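Local coordinates for protein allergen Aed a 2 (Aedes aegypti, PDB 3DXL) that binds and sequesters host biogenic amines and cysteinyl leukotrienes, and leukotriene B4, in two separate pockets, so helping the female mosquito to feed on blood, at residues E210-R213 with D214-V218; A275-L278 with P279-A283. All coordinates share one frame; numbering follows the deposited sequence.

Contact 1 comes first along the chain, on the last turns of helix 208-217 in the second odorant-binding-protein-like domain; contact 2 follows some sixty residues later, in the loop between helix 257-271 and strand 295-296. Their centres lie about 15 Å apart, and their nearest atoms about 5 Å, without touching. Both pack on helix 257-271, which carries Asp265 and Glu268 of the noradrenaline site, and both reach helix 6-20 of the first domain: Glu18 meets Arg213 of contact 1 and, by a weak bond, Asn277 of contact 2. Helix end and loop therefore both probably help to join the two domains, which bind lipids and amines independently.

Contact 1 of 2, residues E210-R213 with D214-V218; sequences EVKR and DFKLV
Arg213 and Leu217 run side by side, one turn apart on helix 208-217, with NH1 of Arg213 3.7 Å from CD1 of Leu217. The arginine starts with CG opposite the backbone N (chi1 -173°) and stays extended to NE, which carries its guanidinium alongside the leucine. A water accepts from Arg213 NH1 at 2.8 Å and donates to Asp214 OD1 at 2.7 Å, linking two groups whose charged atoms do not meet. On another side of the helix, Val211 CG1 lies 4.3 Å from Phe215 CE1, and both side chains pack on Leu225 of helix 223-234. The helix itself is held by backbone bonds: Lys216 N to Lys212 O is 2.9 Å, whereas Asp214 N to Glu210 O is weak at 3.3 Å.

Farther out, Arg267 makes salt bridges to both Glu210 and Asp214, Arg270 makes one to Asp214 OD1, and the Tyr199 hydroxyl hydrogen-bonds to Asp214 OD2. Arg213 NH2 forms salt bridges to Asp19 and Glu18 of helix 6-20. Glu210 and Asp214, both buried, thus have cationic partners that probably favour their ionised forms, and this charge network ties the helix to helix 257-271 and to the first domain.

Contact 2 of 2, residues A275-L278 with P279-A283; sequences AFNL and PKNQA. Unlike the reference sequence in segment 279-283: Asn281 (reference Lys).
Gln282 lays its carboxamide over one face of the Phe276 ring, the two planes only 8° apart. NE2 of Gln282 sits 3.5 Å above the ring plane of Phe276, over its centre, while CD of Gln282 is 3.7 Å from CE2 of Phe276. This is an amide stacked flat on an aromatic face, with no N-H aimed into the ring. A chi1 of -173° sets the ring beside the residue's own carbonyl carbon, letting one amide both stack on the ring and bond to Phe276 O. That nearly straight bond from Gln282 NE2 to Phe276 O, 2.9 Å long with the acceptor almost in the amide plane, keeps the amide from turning.

Beside the stack, the backbone N of Gln282 donates to OD1 of Asn277 at 2.8 Å, with an angle of 170° at the hydrogen. Gln282 is thus gripped through both its main-chain and its side-chain nitrogen. The chain enters through a type I beta turn from Ala275 to Leu278, closed by Leu278 N to Ala275 O at 3.0 Å, and bends back through 279-281 to bring Gln282 alongside Phe276 and Asn277. Phe276 packs on Val269 and Arg270 of helix 257-271, Leu278 on Met17 and Glu18. Arg27 bonds to the carbonyl oxygens of Asn277 and Leu278, and Asn277 ND2 makes a weak hydrogen bond to Glu18.

Asn277 and Leu278 are buried, but residues 279-281 are exposed, as is Gln282 over the ring. Two waters extend the polar contacts: one donates to both Phe276 O and Lys280 O, another accepts from Asn277 ND2 and donates to Gln282 O. The Phe276 carbonyl therefore accepts from an amide and a water together, and bonds and stack jointly probably restrict the bend.

Contact 1 of 2, residues E210-R213 with D214-V218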
loop_
_atom_site.group_PDB
_atom_site.type_symbol
_atom_site.label_atom_id
_atom_site.label_comp_id
_atom_site.label_asym_id
_atom_site.label_seq_id
_atom_site.Cartn_x
_atom_site.Cartn_y
_atom_site.Cartn_z
ATOM N N GLU A 210 1.112 10.884 0.215
ATOM C CA GLU A 210 1.017 9.847 -0.814
ATOM C C GLU A 210 0.735 10.443 -2.203
ATOM O O GLU A 210 1.319 10.009 -3.194
ATOM C CB GLU A 210 -0.036 8.810 -0.442
ATOM C CG GLU A 210 -0.058 7.562 -1.346
ATOM C CD GLU A 210 1.143 6.618 -1.197
ATOM O OE1 GLU A 210 1.877 6.678 -0.183
ATOM O OE2 GLU A 210 1.332 5.790 -2.111
ATOM N N VAL A 211 -0.138 11.454 -2.262
ATOM C CA VAL A 211 -0.441 12.120 -3.537
ATOM C C VAL A 211 0.816 12.819 -4.047
ATOM O O VAL A 211 1.169 12.735 -5.224
ATOM C CB VAL A 211 -1.597 13.128 -3.423
ATOM C CG1 VAL A 211 -2.030 13.566 -4.805
ATOM C CG2 VAL A 211 -2.772 12.515 -2.695
ATOM N N LYS A 212 1.519 13.483 -3.133
ATOM C CA LYS A 212 2.759 14.167 -3.482
ATOM C C LYS A 212 3.808 13.211 -4.028
ATOM O O LYS A 212 4.518 13.536 -4.971
ATOM C CB LYS A 212 3.330 14.924 -2.282
ATOM C CG LYS A 212 2.537 16.174 -1.926
ATOM C CD LYS A 212 2.972 16.759 -0.583
ATOM C CE LYS A 212 4.417 17.212 -0.617
ATOM N NZ LYS A 212 4.833 17.822 0.684
ATOM N N ARG A 213 3.906 12.028 -3.411
ATOM C CA ARG A 213 4.842 11.004 -3.829
ATOM C C ARG A 213 4.654 10.704 -5.316
ATOM O O ARG A 213 5.613 10.615 -6.067
ATOM C CB ARG A 213 4.624 9.737 -2.991
ATOM C CG ARG A 213 5.642 8.638 -3.213
ATOM C CD ARG A 213 5.314 7.406 -2.372
ATOM N NE ARG A 213 6.521 6.605 -2.129
ATOM C CZ ARG A 213 7.009 5.699 -2.969
ATOM N NH1 ARG A 213 6.386 5.437 -4.113
ATOM N NH2 ARG A 213 8.116 5.034 -2.668
ATOM N N ASP A 214 3.399 10.539 -5.721
ATOM C CA ASP A 214 3.095 10.213 -7.113
ATOM C C ASP A 214 3.346 11.369 -8.090
ATOM O O ASP A 214 3.755 11.137 -9.222
ATOM C CB ASP A 214 1.672 9.688 -7.238
ATOM C CG ASP A 214 1.539 8.252 -6.752
ATOM O OD1 ASP A 214 2.578 7.581 -6.515
ATOM O OD2 ASP A 214 0.383 7.796 -6.612
ATOM N N PHE A 215 3.141 12.607 -7.637
ATOM C CA PHE A 215 3.541 13.770 -8.442
ATOM C C PHE A 215 5.049 13.813 -8.662
ATOM O O PHE A 215 5.521 14.034 -9.784
ATOM C CB PHE A 215 3.088 15.084 -7.799
ATOM C CG PHE A 215 1.730 15.560 -8.255
ATOM C CD1 PHE A 215 0.619 14.731 -8.160
ATOM C CD2 PHE A 215 1.560 16.857 -8.730
ATOM C CE1 PHE A 215 -0.635 15.173 -8.563
ATOM C CE2 PHE A 215 0.302 17.307 -9.138
ATOM C CZ PHE A 215 -0.791 16.464 -9.042
ATOM N N LYS A 216 5.814 13.575 -7.592
ATOM C CA LYS A 216 7.258 13.626 -7.714
ATOM C C LYS A 216 7.777 12.548 -8.656
ATOM O O LYS A 216 8.727 12.774 -9.404
ATOM C CB LYS A 216 7.925 13.552 -6.342
ATOM C CG LYS A 216 7.674 14.798 -5.509
ATOM C CD LYS A 216 8.354 14.756 -4.158
ATOM C CE LYS A 216 8.033 16.019 -3.362
ATOM N NZ LYS A 216 8.496 15.921 -1.948
ATOM N N LEU A 217 7.112 11.391 -8.661
ATOM C CA LEU A 217 7.500 10.301 -9.553
ATOM C C LEU A 217 7.243 10.575 -11.036
ATOM O O LEU A 217 7.838 9.925 -11.892
ATOM C CB LEU A 217 6.856 8.977 -9.130
ATOM C CG LEU A 217 7.530 8.364 -7.900
ATOM C CD1 LEU A 217 6.644 7.305 -7.270
ATOM C CD2 LEU A 217 8.916 7.809 -8.239
ATOM N N VAL A 218 6.374 11.539 -11.343
ATOM C CA VAL A 218 6.233 12.002 -12.728
ATOM C C VAL A 218 6.878 13.366 -12.941
ATOM O O VAL A 218 6.542 14.091 -13.887
ATOM C CB VAL A 218 4.772 11.951 -13.257
ATOM C CG1 VAL A 218 4.296 10.514 -13.319
ATOM C CG2 VAL A 218 3.844 12.791 -12.406
HETATM O O HOH W 1 7.123 16.069 1.072
HETATM O O HOH W 2 3.836 5.594 -5.272
#

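Contact 2 of 2, residues A275-L278 with P279-A283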
loop_
_atom_site.group_PDB
_atom_site.type_symbol
_atom_site.label_atom_id
_atom_site.label_comp_id
_atom_site.label_asym_id
_atom_site.label_seq_id
_atom_site.Cartn_x
_atom_site.Cartn_y
_atom_site.Cartn_z
ATOM N N ALA A 275 6.490 -4.672 -6.696
ATOM C CA ALA A 275 7.955 -4.613 -6.765
ATOM C C ALA A 275 8.503 -3.887 -8.005
ATOM O O ALA A 275 9.676 -4.047 -8.341
ATOM C CB ALA A 275 8.547 -6.022 -6.666
ATOM N N PHE A 276 7.661 -3.078 -8.663
ATOM C CA PHE A 276 8.013 -2.301 -9.871
ATOM C C PHE A 276 9.427 -1.709 -9.866
ATOM O O PHE A 276 10.172 -1.848 -10.840
ATOM C CB PHE A 276 6.983 -1.182 -10.048
ATOM C CG PHE A 276 7.116 -0.404 -11.330
ATOM C CD1 PHE A 276 6.443 -0.816 -12.472
ATOM C CD2 PHE A 276 7.881 0.756 -11.384
ATOM C CE1 PHE A 276 6.536 -0.089 -13.652
ATOM C CE2 PHE A 276 7.983 1.486 -12.571
ATOM C CZ PHE A 276 7.308 1.058 -13.699
ATOM N N ASN A 277 9.780 -1.031 -8.776
ATOM C CA ASN A 277 11.044 -0.306 -8.682
ATOM C C ASN A 277 12.147 -1.025 -7.922
ATOM O O ASN A 277 13.214 -0.441 -7.703
ATOM C CB ASN A 277 10.807 1.068 -8.049
ATOM C CG ASN A 277 10.344 2.106 -9.055
ATOM O OD1 ASN A 277 10.834 2.142 -10.178
ATOM N ND2 ASN A 277 9.427 2.979 -8.641
ATOM N N LEU A 278 11.912 -2.273 -7.522
ATOM C CA LEU A 278 12.847 -2.912 -6.594
ATOM C C LEU A 278 14.166 -3.391 -7.217
ATOM O O LEU A 278 15.230 -3.056 -6.702
ATOM C CB LEU A 278 12.173 -3.987 -5.732
ATOM C CG LEU A 278 10.953 -3.518 -4.934
ATOM C CD1 LEU A 278 10.522 -4.595 -3.952
ATOM C CD2 LEU A 278 11.207 -2.214 -4.214
ATOM N N PRO A 279 14.122 -4.166 -8.324
ATOM C CA PRO A 279 15.416 -4.533 -8.924
ATOM C C PRO A 279 16.283 -3.309 -9.266
ATOM O O PRO A 279 17.503 -3.352 -9.102
ATOM C CB PRO A 279 15.008 -5.303 -10.185
ATOM C CG PRO A 279 13.663 -5.866 -9.846
ATOM C CD PRO A 279 12.997 -4.762 -9.070
ATOM N N LYS A 280 15.648 -2.232 -9.725
ATOM C CA LYS A 280 16.313 -0.954 -9.961
ATOM C C LYS A 280 15.239 0.090 -10.173
ATOM O O LYS A 280 14.216 -0.189 -10.805
ATOM C CB LYS A 280 17.231 -1.014 -11.195
ATOM C CG LYS A 280 18.162 0.194 -11.382
ATOM C CD LYS A 280 19.141 0.344 -10.211
ATOM C CE LYS A 280 20.193 1.415 -10.479
ATOM N NZ LYS A 280 21.101 1.622 -9.304
ATOM N N ASN A 281 15.455 1.276 -9.615
ATOM C CA ASN A 281 14.583 2.407 -9.876
ATOM C C ASN A 281 14.383 2.549 -11.386
ATOM O O ASN A 281 15.355 2.635 -12.142
ATOM C CB ASN A 281 15.179 3.677 -9.262
ATOM C CG ASN A 281 14.623 4.944 -9.876
ATOM O OD1 ASN A 281 15.150 5.453 -10.872
ATOM N ND2 ASN A 281 13.567 5.474 -9.275
ATOM N N GLN A 282 13.123 2.533 -11.820
ATOM C CA GLN A 282 12.795 2.674 -13.241
ATOM C C GLN A 282 12.612 4.140 -13.605
ATOM O O GLN A 282 12.025 4.908 -12.844
ATOM C CB GLN A 282 11.540 1.872 -13.602
ATOM C CG GLN A 282 11.689 0.357 -13.465
ATOM C CD GLN A 282 10.666 -0.422 -14.285
ATOM O OE1 GLN A 282 10.475 -0.162 -15.477
ATOM N NE2 GLN A 282 10.014 -1.395 -13.653
ATOM N N ALA A 283 13.128 4.521 -14.772
ATOM C CA ALA A 283 12.969 5.881 -15.273
ATOM C C ALA A 283 11.558 6.069 -15.816
ATOM O O ALA A 283 11.045 5.218 -16.555
ATOM C CB ALA A 283 14.003 6.183 -16.353
HETATM O O HOH W 3 12.762 -2.390 -11.488
HETATM O O HOH W 4 9.336 5.157 -11.059
#